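Local coordinates for acyl-CoA dehydrogenase domain protein Tcur3481 (Thermomonospora curvata, PDB 6WY9), which binds a flavin adenine dinucleotide cofactor and probably acts as an acyl-CoA dehydrogenase, at residues 238-241 with 242-246; 259-262 with 263-267; 299-302 with 303-307; 309-312 with 313-317; 337-340 with 341-345. All coordinates share one frame; numbering follows the deposited sequence.

Overall arrangement
All five contacts are local ones inside the C-terminal helical domain, and they follow one another along the chain in numerical order. Interaction 1 lies on helix 215-248, interaction 2 opens helix 260-288, interactions 3 and 4 share helix 295-319, and interaction 5 closes helix 330-340. Centres of interactions 1, 2 and 4 are about 11 to 13 Å apart, and they touch: L239 and L246 pack on L266, T242 on T315, and Q265 on R314 and H317. Interactions 3 and 5, about 10 Å apart, are joined by K301 and T343. Interactions 2 and 4 both touch the flavin cofactor and lie farther from the chain's centre than interactions 3 and 5.

Interaction 1: 238-241 with 242-246; sequences ALHI and TASYL
T242 folds its hydroxyl back onto A238, one turn earlier in the same helix, and so turns a routine backbone acceptor into a doubly used one. T242 OG1 gives its hydrogen to A238 O at 2.8 Å, while T242 N donates to the same A238 O at 3.0 Å. The two donors come to the oxygen from opposite faces of its carbonyl plane, the hydroxyl 36° out of it. With chi1 at -60°, OG1 sits beside its own backbone N, which is what turns it to the preceding turn of the helix; a hydroxyl in a buried place thus finds its acceptor within its own helix. S244 has the same first torsion but a slacker grip: S244 OG makes only a weak bond to H240 O at 3.3 Å. That hydroxyl also lies over one face of the H240 imidazole, toward its rim. Y245 N continues the main-chain bonds, donating to I241 O at 2.9 Å, while the phenol swings away, stacks on the ring of H319 and stands beside R249, which binds FAD, close to the cofactor. In the bundle of the C-terminal domain, T242 meets T315 and L318 of helix 295-319, A238 and I241 lean on Y333 of helix 330-340, L239 and L246 pack against L266 of helix 260-288, and apolar side chains from a chain of another protein reach L239, A243 and L246.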
# COMPACT_ATOMS: atom_id res chain seq x y z
N ALA B 238 15.88 8.99 -10.64
CA ALA B 238 14.63 9.72 -10.44
C ALA B 238 14.60 10.36 -9.05
O ALA B 238 14.25 11.54 -8.89
CB ALA B 238 13.43 8.76 -10.61
N LEU B 239 14.94 9.57 -8.02
CA LEU B 239 14.96 10.12 -6.67
C LEU B 239 15.96 11.29 -6.56
O LEU B 239 15.65 12.32 -5.96
CB LEU B 239 15.32 9.02 -5.67
CG LEU B 239 15.32 9.50 -4.21
CD1 LEU B 239 13.98 10.23 -3.78
CD2 LEU B 239 15.58 8.30 -3.27
N HIS B 240 17.15 11.13 -7.14
CA HIS B 240 18.15 12.19 -7.05
C HIS B 240 17.62 13.49 -7.67
O HIS B 240 17.71 14.56 -7.06
CB HIS B 240 19.46 11.76 -7.71
CG HIS B 240 20.55 12.80 -7.62
ND1 HIS B 240 21.25 13.04 -6.46
CD2 HIS B 240 21.01 13.69 -8.53
CE1 HIS B 240 22.11 14.03 -6.66
NE2 HIS B 240 21.98 14.44 -7.90
N ILE B 241 17.03 13.40 -8.87
CA ILE B 241 16.54 14.61 -9.54
C ILE B 241 15.44 15.27 -8.72
O ILE B 241 15.37 16.50 -8.58
CB ILE B 241 16.01 14.24 -10.95
CG1 ILE B 241 17.17 13.94 -11.92
CG2 ILE B 241 15.08 15.40 -11.52
CD1 ILE B 241 16.65 13.08 -13.10
N THR B 242 14.55 14.44 -8.17
CA THR B 242 13.40 14.92 -7.42
C THR B 242 13.84 15.59 -6.11
O THR B 242 13.33 16.67 -5.75
CB THR B 242 12.47 13.73 -7.15
OG1 THR B 242 12.07 13.20 -8.42
CG2 THR B 242 11.20 14.23 -6.41
N ALA B 243 14.80 14.97 -5.40
CA ALA B 243 15.37 15.57 -4.19
C ALA B 243 15.95 16.96 -4.48
O ALA B 243 15.72 17.92 -3.72
CB ALA B 243 16.45 14.64 -3.62
N SER B 244 16.76 17.07 -5.54
CA SER B 244 17.32 18.37 -5.91
C SER B 244 16.22 19.38 -6.22
O SER B 244 16.32 20.56 -5.85
CB SER B 244 18.25 18.25 -7.14
OG SER B 244 19.35 17.38 -6.88
N TYR B 245 15.22 18.97 -7.01
CA TYR B 245 14.16 19.89 -7.38
C TYR B 245 13.40 20.40 -6.14
O TYR B 245 13.12 21.60 -6.02
CB TYR B 245 13.18 19.20 -8.36
CG TYR B 245 12.05 20.12 -8.78
CD1 TYR B 245 12.28 21.12 -9.70
CD2 TYR B 245 10.75 19.99 -8.25
CE1 TYR B 245 11.26 22.00 -10.10
CE2 TYR B 245 9.71 20.87 -8.65
CZ TYR B 245 9.97 21.87 -9.56
OH TYR B 245 8.99 22.74 -9.98
N LEU B 246 13.10 19.50 -5.19
CA LEU B 246 12.31 19.88 -4.01
C LEU B 246 13.09 20.79 -3.04
O LEU B 246 12.47 21.42 -2.17
CB LEU B 246 11.82 18.60 -3.27
CG LEU B 246 10.83 17.75 -4.10
CD1 LEU B 246 10.51 16.34 -3.50
CD2 LEU B 246 9.55 18.52 -4.30

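Interaction 2: 259-262 with 263-267; sequences FQAV and QHQLA. With FDA (dihydroflavine-adenine dinucleotide), chain C.
Q265, extended beyond CG, runs back along the helix so that its amide bonds the carbonyl of A261, one turn earlier. Q265 NE2 reaches A261 O at 3.1 Å and stands 68° out of the carbonyl plane, while Q265 N approaches that oxygen from the opposite face. The carbonyl oxygen lies close to the plane of the amide, and the same NE2 also bonds an acidic side chain from a chain of another protein. H264 and Q260 run side by side: Q260 CG sits 3.9 Å from the centroid of the H264 imidazole, a CH-pi contact over one face. Their polar ends look outward, H264 NE2 to an acidic group of a chain of another protein and Q260 OE1 to the backbone N of A261 in a second copy of this protein. V262 CG1 meets L266 CD1 at 4.1 Å, and the other methyl, V262 CG2, lies 3.3 Å from adenine N3A of the cofactor. F259, in the N-cap position of helix 260-288, sets one ring face against adenine N6A, with CE1 at 3.5 Å. Beyond it Q260 NE2 bonds N1A of another flavin. The first turn of this helix therefore serves two cofactors through unlike chemistry: apolar and aromatic contact lines one adenine and probably helps to hold it, while a hydrogen bond from the amide to a ring nitrogen probably helps to recognise the other.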
# COMPACT_ATOMS: atom_id res chain seq x y z
N PHE B 259 8.26 20.00 3.72
CA PHE B 259 6.96 19.48 4.15
C PHE B 259 7.12 18.04 4.58
O PHE B 259 7.72 17.25 3.86
CB PHE B 259 5.92 19.61 3.01
CG PHE B 259 5.44 21.05 2.84
CD1 PHE B 259 4.41 21.56 3.62
CD2 PHE B 259 6.08 21.90 1.95
CE1 PHE B 259 4.02 22.90 3.49
CE2 PHE B 259 5.69 23.25 1.81
CZ PHE B 259 4.67 23.74 2.58
N GLN B 260 6.55 17.69 5.73
CA GLN B 260 6.72 16.32 6.23
C GLN B 260 6.22 15.26 5.25
O GLN B 260 6.87 14.23 5.06
CB GLN B 260 6.00 16.15 7.59
CG GLN B 260 6.41 14.86 8.26
CD GLN B 260 5.89 14.75 9.69
OE1 GLN B 260 4.74 15.04 9.95
NE2 GLN B 260 6.75 14.32 10.60
N ALA B 261 5.05 15.48 4.63
CA ALA B 261 4.55 14.47 3.69
C ALA B 261 5.50 14.30 2.51
O ALA B 261 5.63 13.20 1.96
CB ALA B 261 3.15 14.85 3.15
N VAL B 262 6.11 15.40 2.07
CA VAL B 262 7.11 15.32 1.00
C VAL B 262 8.32 14.50 1.48
O VAL B 262 8.76 13.56 0.81
CB VAL B 262 7.51 16.74 0.54
CG1 VAL B 262 8.74 16.70 -0.41
CG2 VAL B 262 6.30 17.41 -0.16
N GLN B 263 8.83 14.80 2.68
CA GLN B 263 9.97 14.03 3.20
C GLN B 263 9.64 12.56 3.31
O GLN B 263 10.50 11.71 3.03
CB GLN B 263 10.40 14.60 4.55
CG GLN B 263 10.98 16.01 4.36
CD GLN B 263 11.68 16.54 5.57
OE1 GLN B 263 11.67 15.87 6.59
NE2 GLN B 263 12.28 17.75 5.47
N HIS B 264 8.38 12.22 3.66
CA HIS B 264 8.01 10.83 3.86
C HIS B 264 7.88 10.07 2.54
O HIS B 264 8.22 8.87 2.49
CB HIS B 264 6.72 10.72 4.70
CG HIS B 264 6.98 11.02 6.16
ND1 HIS B 264 6.13 10.63 7.17
CD2 HIS B 264 8.02 11.63 6.77
CE1 HIS B 264 6.63 10.97 8.34
NE2 HIS B 264 7.80 11.57 8.13
N GLN B 265 7.39 10.73 1.49
CA GLN B 265 7.36 10.14 0.17
C GLN B 265 8.77 9.91 -0.32
O GLN B 265 9.07 8.85 -0.85
CB GLN B 265 6.56 11.05 -0.81
CG GLN B 265 5.00 10.96 -0.50
CD GLN B 265 4.20 11.95 -1.26
OE1 GLN B 265 3.84 11.72 -2.41
NE2 GLN B 265 3.92 13.12 -0.64
N LEU B 266 9.66 10.90 -0.12
CA LEU B 266 11.06 10.69 -0.49
C LEU B 266 11.69 9.55 0.30
O LEU B 266 12.49 8.77 -0.25
CB LEU B 266 11.87 11.97 -0.27
CG LEU B 266 11.48 13.17 -1.15
CD1 LEU B 266 12.11 14.42 -0.54
CD2 LEU B 266 12.06 12.97 -2.58
N ALA B 267 11.38 9.45 1.59
CA ALA B 267 11.96 8.36 2.40
C ALA B 267 11.47 7.00 1.92
O ALA B 267 12.20 6.01 1.99
CB ALA B 267 11.57 8.51 3.88
PA FDA C . 3.85 22.59 -6.84
O1A FDA C . 5.30 22.85 -7.09
O2A FDA C . 3.01 23.64 -6.09
O5B FDA C . 3.74 21.24 -5.83
C5B FDA C . 4.41 20.18 -6.46
C4B FDA C . 4.21 18.94 -5.58
O4B FDA C . 4.64 19.36 -4.19
C3B FDA C . 2.74 18.58 -5.35
O3B FDA C . 2.26 17.71 -6.31
C2B FDA C . 2.81 17.85 -4.03
O2B FDA C . 3.43 16.52 -4.11
C1B FDA C . 3.80 18.71 -3.19
N9A FDA C . 3.17 19.69 -2.30
C8A FDA C . 2.77 21.01 -2.59
N7A FDA C . 2.29 21.64 -1.53
C5A FDA C . 2.38 20.72 -0.50
C6A FDA C . 2.00 20.80 0.84
N6A FDA C . 1.46 21.92 1.36
N1A FDA C . 2.17 19.74 1.67
C2A FDA C . 2.71 18.64 1.07
N3A FDA C . 3.12 18.41 -0.20
C4A FDA C . 2.94 19.49 -0.96
N1 FDA C . -3.66 25.31 -14.02
C2 FDA C . -4.44 26.40 -14.45
O2 FDA C . -4.36 27.50 -13.86
N3 FDA C . -5.28 26.17 -15.53
C4 FDA C . -5.39 24.94 -16.21
O4 FDA C . -6.14 24.84 -17.17
C4X FDA C . -4.55 23.88 -15.71
N5 FDA C . -4.59 22.63 -16.34
C5X FDA C . -3.50 21.81 -16.21
C6 FDA C . -3.27 20.81 -17.08
C7 FDA C . -2.12 20.00 -16.92
C7M FDA C . -1.92 18.96 -17.86
C8 FDA C . -1.25 20.19 -15.92
C8M FDA C . -0.05 19.34 -15.75
C9 FDA C . -1.49 21.20 -15.00
C9A FDA C . -2.60 22.01 -15.16
N10 FDA C . -2.87 23.04 -14.24
C10 FDA C . -3.71 24.07 -14.67
C1' FDA C . -1.86 23.34 -13.19
C2' FDA C . -2.20 22.63 -11.85
O2' FDA C . -3.25 23.22 -11.25
C3' FDA C . -0.85 22.76 -11.01
O3' FDA C . 0.17 21.94 -11.56
C4' FDA C . -1.09 22.44 -9.54
O4' FDA C . -1.86 23.47 -9.02
C5' FDA C . 0.28 22.23 -8.85
O5' FDA C . 0.98 23.44 -8.92
P FDA C . 2.54 23.13 -9.30
O1P FDA C . 2.49 22.40 -10.55
O2P FDA C . 3.28 24.46 -9.22
O3P FDA C . 3.17 22.08 -8.18

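Interaction 3: 299-302 with 303-307; sequences VAKW and WADEG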
# COMPACT_ATOMS: atom_id res chain seq x y z
N VAL B 299 12.76 -12.44 -6.82
CA VAL B 299 12.68 -11.46 -5.75
C VAL B 299 13.27 -10.13 -6.22
O VAL B 299 12.68 -9.07 -6.03
CB VAL B 299 13.39 -11.96 -4.46
CG1 VAL B 299 13.59 -10.82 -3.46
CG2 VAL B 299 12.57 -13.07 -3.77
N ALA B 300 14.45 -10.17 -6.85
CA ALA B 300 15.00 -8.91 -7.35
C ALA B 300 14.05 -8.28 -8.36
O ALA B 300 13.80 -7.08 -8.32
CB ALA B 300 16.38 -9.14 -7.98
N LYS B 301 13.48 -9.09 -9.25
CA LYS B 301 12.57 -8.58 -10.28
C LYS B 301 11.28 -8.04 -9.68
O LYS B 301 10.75 -7.02 -10.15
CB LYS B 301 12.29 -9.69 -11.31
CG LYS B 301 11.38 -9.29 -12.48
CD LYS B 301 11.96 -8.05 -13.23
CE LYS B 301 11.31 -7.89 -14.62
NZ LYS B 301 9.80 -8.01 -14.60
N TRP B 302 10.72 -8.71 -8.66
CA TRP B 302 9.51 -8.18 -8.05
C TRP B 302 9.77 -6.82 -7.41
O TRP B 302 8.96 -5.89 -7.53
CB TRP B 302 8.93 -9.15 -7.00
CG TRP B 302 7.73 -8.52 -6.29
CD1 TRP B 302 6.45 -8.48 -6.76
CD2 TRP B 302 7.73 -7.81 -5.04
NE1 TRP B 302 5.63 -7.82 -5.87
CE2 TRP B 302 6.39 -7.41 -4.79
CE3 TRP B 302 8.72 -7.51 -4.08
CZ2 TRP B 302 6.01 -6.72 -3.64
CZ3 TRP B 302 8.34 -6.80 -2.92
CH2 TRP B 302 6.99 -6.39 -2.73
N TRP B 303 10.89 -6.68 -6.68
CA TRP B 303 11.25 -5.37 -6.12
C TRP B 303 11.35 -4.31 -7.22
O TRP B 303 10.87 -3.18 -7.05
CB TRP B 303 12.56 -5.47 -5.33
CG TRP B 303 12.30 -5.80 -3.90
CD1 TRP B 303 12.50 -7.01 -3.28
CD2 TRP B 303 11.67 -4.95 -2.95
NE1 TRP B 303 12.07 -6.94 -1.98
CE2 TRP B 303 11.56 -5.68 -1.75
CE3 TRP B 303 11.22 -3.61 -2.98
CZ2 TRP B 303 11.00 -5.14 -0.58
CZ3 TRP B 303 10.68 -3.05 -1.82
CH2 TRP B 303 10.58 -3.82 -0.61
N ALA B 304 11.97 -4.67 -8.36
CA ALA B 304 12.02 -3.77 -9.51
C ALA B 304 10.62 -3.41 -9.98
O ALA B 304 10.33 -2.24 -10.28
CB ALA B 304 12.78 -4.44 -10.68
N ASP B 305 9.75 -4.43 -10.10
CA ASP B 305 8.42 -4.23 -10.67
C ASP B 305 7.54 -3.41 -9.76
O ASP B 305 6.67 -2.67 -10.23
CB ASP B 305 7.72 -5.58 -10.91
CG ASP B 305 8.45 -6.46 -11.89
OD1 ASP B 305 9.23 -5.92 -12.68
OD2 ASP B 305 8.17 -7.67 -11.87
N GLU B 306 7.67 -3.60 -8.45
CA GLU B 306 6.75 -2.97 -7.51
C GLU B 306 7.39 -1.75 -6.86
O GLU B 306 6.85 -0.65 -6.93
CB GLU B 306 6.29 -3.99 -6.45
CG GLU B 306 5.31 -3.45 -5.38
CD GLU B 306 3.90 -3.27 -5.92
OE1 GLU B 306 3.50 -3.97 -6.89
OE2 GLU B 306 3.19 -2.39 -5.39
N GLY B 307 8.53 -1.94 -6.22
CA GLY B 307 9.25 -0.80 -5.67
C GLY B 307 9.68 0.21 -6.73
O GLY B 307 9.47 1.41 -6.58
O HOH W 1 2.95 -6.65 -6.21
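W302 drives the edge of its six-membered ring into the face of W303, a T-shaped pair in which W302 CZ3 stands over the centre of the W303 indole, 3.6 Å from W303 CE2. The planes meet at 73°. W302 CG lies opposite the backbone N, chi1 175°, which lets the indole lie along the following turn, where E306 CB makes a CH-pi contact with its five-membered ring. Water 1 fastens the same pair, accepting from W302 NE1 at 2.9 Å and donating to E306 OE1 at 2.8 Å. These residues belong to helix 295-319 of the helical C-terminal domain of the acyl-CoA dehydrogenase fold. This helix widens to a pi-type turn at 304-307. W303 packs on A275, M276 and C279 of helix 260-288, and its NE1 donates to the backbone of a chain of another protein. K301, bent at chi2 and chi4, brings K301 NZ to 2.9 Å from D305 OD1, a salt bridge on the syn lone pair of that oxygen. The same ammonium bonds T343 O in the loop before helix 347-362, and D350 of that helix is a long, weak ion partner. V299 CG1 meets the W303 rim at CD1, 4.0 Å away.

Interaction 4: 309-312 with 313-317; sequences LNVV and HRTQH. With FDA (dihydroflavine-adenine dinucleotide), chain C.
L309 and H313 are neighbours one turn apart on helix 295-319, a member of the C-terminal helical bundle, and point the same way. The carbon contacts are few: L309 CG lies 3.8 Å from H313 CD2, and V311 CG1 touches T315 CG2 at 4.1 Å. F334 of helix 330-340 meets the H313 ring edge-to-face. Among the polar groups, R314 stretches from CG to NE and passes its guanidinium across N310, with R314 NH1 3.8 Å from N310 CB and the planes 70° apart. E272 ties the two together, its carboxylate forming a salt bridge with R314 NH1 and accepting from N310 ND2; N310 OD1 is held by a basic side chain from a chain of another protein. A leucine in place of R314 would probably leave E272 without its charged mate and uncover the N310 methylene. Water 2 makes the polar knot: it accepts from T315 OG1 at 2.7 Å and donates to V312 O and Q316 OE1, both at 2.9 Å. Q316 NE2 goes to G323 O. At the cofactor, ribose O3B lies over one face of the H317 imidazole and donates to H317 O at 2.9 Å.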
# COMPACT_ATOMS: atom_id res chain seq x y z
N LEU B 309 8.46 0.81 -9.69
CA LEU B 309 7.30 1.51 -10.21
C LEU B 309 6.75 2.48 -9.18
O LEU B 309 6.35 3.60 -9.55
CB LEU B 309 6.20 0.55 -10.63
CG LEU B 309 5.07 1.19 -11.43
CD1 LEU B 309 5.71 1.97 -12.66
CD2 LEU B 309 4.14 0.10 -11.87
N ASN B 310 6.72 2.09 -7.90
CA ASN B 310 6.29 3.07 -6.88
C ASN B 310 7.19 4.31 -6.90
O ASN B 310 6.69 5.43 -6.83
CB ASN B 310 6.34 2.49 -5.46
CG ASN B 310 5.29 1.44 -5.20
OD1 ASN B 310 4.27 1.31 -5.92
ND2 ASN B 310 5.50 0.74 -4.10
N VAL B 311 8.51 4.12 -6.94
CA VAL B 311 9.40 5.28 -6.91
C VAL B 311 9.05 6.25 -8.03
O VAL B 311 8.87 7.45 -7.79
CB VAL B 311 10.88 4.86 -6.98
CG1 VAL B 311 11.81 6.18 -7.18
CG2 VAL B 311 11.32 4.03 -5.71
N VAL B 312 8.98 5.76 -9.28
CA VAL B 312 8.78 6.73 -10.39
C VAL B 312 7.37 7.33 -10.39
O VAL B 312 7.19 8.43 -10.91
CB VAL B 312 9.10 6.13 -11.78
CG1 VAL B 312 10.65 5.73 -11.87
CG2 VAL B 312 8.17 4.93 -12.18
N HIS B 313 6.35 6.66 -9.83
CA HIS B 313 5.08 7.36 -9.60
C HIS B 313 5.23 8.45 -8.54
O HIS B 313 4.63 9.54 -8.66
CB HIS B 313 3.99 6.35 -9.17
CG HIS B 313 3.27 5.73 -10.33
ND1 HIS B 313 2.21 6.36 -10.97
CD2 HIS B 313 3.50 4.58 -11.02
CE1 HIS B 313 1.77 5.58 -11.95
NE2 HIS B 313 2.52 4.49 -11.99
N ARG B 314 5.95 8.17 -7.45
CA ARG B 314 6.09 9.22 -6.43
C ARG B 314 6.88 10.40 -7.00
O ARG B 314 6.54 11.55 -6.74
CB ARG B 314 6.77 8.69 -5.15
CG ARG B 314 5.95 7.64 -4.38
CD ARG B 314 6.38 7.51 -2.90
NE ARG B 314 5.94 6.22 -2.35
CZ ARG B 314 6.62 5.10 -2.50
NH1 ARG B 314 7.76 5.15 -3.20
NH2 ARG B 314 6.19 3.96 -1.97
N THR B 315 7.93 10.13 -7.80
CA THR B 315 8.73 11.27 -8.27
C THR B 315 7.96 12.07 -9.33
O THR B 315 8.18 13.28 -9.46
CB THR B 315 10.12 10.80 -8.79
OG1 THR B 315 9.97 9.81 -9.81
CG2 THR B 315 11.01 10.21 -7.62
N GLN B 316 7.02 11.45 -10.06
CA GLN B 316 6.12 12.26 -10.88
C GLN B 316 5.26 13.16 -10.01
O GLN B 316 5.16 14.38 -10.23
CB GLN B 316 5.21 11.39 -11.74
CG GLN B 316 5.85 10.79 -12.98
CD GLN B 316 6.59 11.80 -13.83
OE1 GLN B 316 7.80 11.63 -14.04
NE2 GLN B 316 5.87 12.83 -14.37
N HIS B 317 4.59 12.57 -9.03
CA HIS B 317 3.66 13.33 -8.24
C HIS B 317 4.34 14.52 -7.56
O HIS B 317 3.80 15.64 -7.55
CB HIS B 317 2.99 12.41 -7.21
CG HIS B 317 2.06 13.17 -6.33
ND1 HIS B 317 0.84 13.63 -6.78
CD2 HIS B 317 2.20 13.66 -5.07
CE1 HIS B 317 0.25 14.33 -5.82
NE2 HIS B 317 1.07 14.38 -4.78
PA FDA C . 3.85 22.59 -6.84
O1A FDA C . 5.30 22.85 -7.09
O2A FDA C . 3.01 23.64 -6.09
O5B FDA C . 3.74 21.24 -5.83
C5B FDA C . 4.41 20.18 -6.46
C4B FDA C . 4.21 18.94 -5.58
O4B FDA C . 4.64 19.36 -4.19
C3B FDA C . 2.74 18.58 -5.35
O3B FDA C . 2.26 17.71 -6.31
C2B FDA C . 2.81 17.85 -4.03
O2B FDA C . 3.43 16.52 -4.11
C1B FDA C . 3.80 18.71 -3.19
N9A FDA C . 3.17 19.69 -2.30
C8A FDA C . 2.77 21.01 -2.59
N7A FDA C . 2.29 21.64 -1.53
C5A FDA C . 2.38 20.72 -0.50
C6A FDA C . 2.00 20.80 0.84
N6A FDA C . 1.46 21.92 1.36
N1A FDA C . 2.17 19.74 1.67
C2A FDA C . 2.71 18.64 1.07
N3A FDA C . 3.12 18.41 -0.20
C4A FDA C . 2.94 19.49 -0.96
N1 FDA C . -3.66 25.31 -14.02
C2 FDA C . -4.44 26.40 -14.45
O2 FDA C . -4.36 27.50 -13.86
N3 FDA C . -5.28 26.17 -15.53
C4 FDA C . -5.39 24.94 -16.21
O4 FDA C . -6.14 24.84 -17.17
C4X FDA C . -4.55 23.88 -15.71
N5 FDA C . -4.59 22.63 -16.34
C5X FDA C . -3.50 21.81 -16.21
C6 FDA C . -3.27 20.81 -17.08
C7 FDA C . -2.12 20.00 -16.92
C7M FDA C . -1.92 18.96 -17.86
C8 FDA C . -1.25 20.19 -15.92
C8M FDA C . -0.05 19.34 -15.75
C9 FDA C . -1.49 21.20 -15.00
C9A FDA C . -2.60 22.01 -15.16
N10 FDA C . -2.87 23.04 -14.24
C10 FDA C . -3.71 24.07 -14.67
C1' FDA C . -1.86 23.34 -13.19
C2' FDA C . -2.20 22.63 -11.85
O2' FDA C . -3.25 23.22 -11.25
C3' FDA C . -0.85 22.76 -11.01
O3' FDA C . 0.17 21.94 -11.56
C4' FDA C . -1.09 22.44 -9.54
O4' FDA C . -1.86 23.47 -9.02
C5' FDA C . 0.28 22.23 -8.85
O5' FDA C . 0.98 23.44 -8.92
P FDA C . 2.54 23.13 -9.30
O1P FDA C . 2.49 22.40 -10.55
O2P FDA C . 3.28 24.46 -9.22
O3P FDA C . 3.17 22.08 -8.18
O HOH W 2 9.27 9.82 -12.40

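Interaction 5: 337-340 with 341-345; sequences GKQI and SGTLG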
# COMPACT_ATOMS: atom_id res chain seq x y z
N GLY B 337 10.71 3.38 -16.03
CA GLY B 337 10.32 2.58 -14.88
C GLY B 337 9.07 1.78 -15.17
O GLY B 337 9.01 0.58 -14.88
N LYS B 338 8.08 2.43 -15.77
CA LYS B 338 6.81 1.81 -16.11
C LYS B 338 7.02 0.66 -17.09
O LYS B 338 6.52 -0.46 -16.88
CB LYS B 338 5.89 2.92 -16.67
CG LYS B 338 4.63 2.53 -17.41
CD LYS B 338 3.34 2.73 -16.55
CE LYS B 338 2.07 2.15 -17.25
NZ LYS B 338 0.89 1.94 -16.27
N GLN B 339 7.79 0.88 -18.16
CA GLN B 339 8.01 -0.21 -19.11
C GLN B 339 8.76 -1.38 -18.46
O GLN B 339 8.38 -2.55 -18.63
CB GLN B 339 8.83 0.26 -20.33
CG GLN B 339 8.94 -0.95 -21.30
CD GLN B 339 9.26 -0.52 -22.71
OE1 GLN B 339 8.70 0.46 -23.21
NE2 GLN B 339 10.15 -1.25 -23.37
N ILE B 340 9.82 -1.07 -17.71
CA ILE B 340 10.63 -2.14 -17.14
C ILE B 340 9.79 -2.99 -16.18
O ILE B 340 9.94 -4.22 -16.12
CB ILE B 340 11.88 -1.56 -16.46
CG1 ILE B 340 12.85 -1.04 -17.51
CG2 ILE B 340 12.61 -2.65 -15.65
CD1 ILE B 340 14.00 -0.20 -16.86
N SER B 341 8.88 -2.35 -15.45
CA SER B 341 8.10 -3.04 -14.42
C SER B 341 7.13 -4.07 -15.01
O SER B 341 6.55 -4.87 -14.25
CB SER B 341 7.33 -2.03 -13.55
OG SER B 341 6.32 -1.38 -14.34
N GLY B 342 6.96 -4.06 -16.33
CA GLY B 342 6.14 -5.07 -17.01
C GLY B 342 6.92 -6.01 -17.92
O GLY B 342 6.33 -6.90 -18.56
N THR B 343 8.24 -5.84 -18.01
CA THR B 343 9.03 -6.58 -19.00
C THR B 343 9.31 -7.96 -18.45
O THR B 343 9.76 -8.10 -17.31
CB THR B 343 10.31 -5.81 -19.32
OG1 THR B 343 9.89 -4.50 -19.77
CG2 THR B 343 11.14 -6.54 -20.46
N LEU B 344 8.94 -8.98 -19.23
CA LEU B 344 8.84 -10.37 -18.85
C LEU B 344 7.69 -10.61 -17.89
O LEU B 344 7.65 -11.65 -17.24
CB LEU B 344 10.13 -10.92 -18.22
CG LEU B 344 11.38 -10.67 -19.05
CD1 LEU B 344 12.68 -11.29 -18.44
CD2 LEU B 344 11.17 -11.09 -20.54
N GLY B 345 6.73 -9.69 -17.81
CA GLY B 345 5.68 -9.82 -16.82
C GLY B 345 5.79 -8.78 -15.71
O GLY B 345 6.87 -8.24 -15.43
O HOH W 3 11.33 -3.44 -22.02
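S341 holds OG between its backbone N and carbonyl carbon, chi1 67°, and this turns the hydroxyl back to K338; T343 instead sets OG1 opposite its carbonyl carbon, chi1 -57°, and reaches Q339. Both serve the C-terminal end of helix 330-340, where the chain runs into a type I turn from I340 to T343 and, overlapping it, a type II turn from G342 to G345. S341 OG donates to K338 O at 2.7 Å, while S341 N makes the regular helical bond to G337 O and only a weak one to K338 O. Replacing S341 by alanine removes the hydroxyl and is likely to cost K338 O its short bond, leaving the weak bond from S341 N. The next acceptor is gripped more evenly. T343 OG1 donates to Q339 O at 2.7 Å, and G342 N donates to the same Q339 O at 3.1 Å from the opposite face of its plane. T343 N closes the type I turn on I340 O at 3.0 Å, standing well above the carbonyl plane, and G345 N closes the type II turn on G342 O at 2.9 Å. G345 itself has backbone angles at which a CB would jam against the preceding carbonyl O. The loop leads to helix 347-362, with L227 of helix 215-248 against T343 and L344, and with L309 of helix 295-319 against S341. Q339 OE1 is bonded to T192 OG1 and to S194 N. Q339 NE2 donates to water 3 at 2.8 Å, and that water gives a hydrogen to T343 OG1 at 2.9 Å.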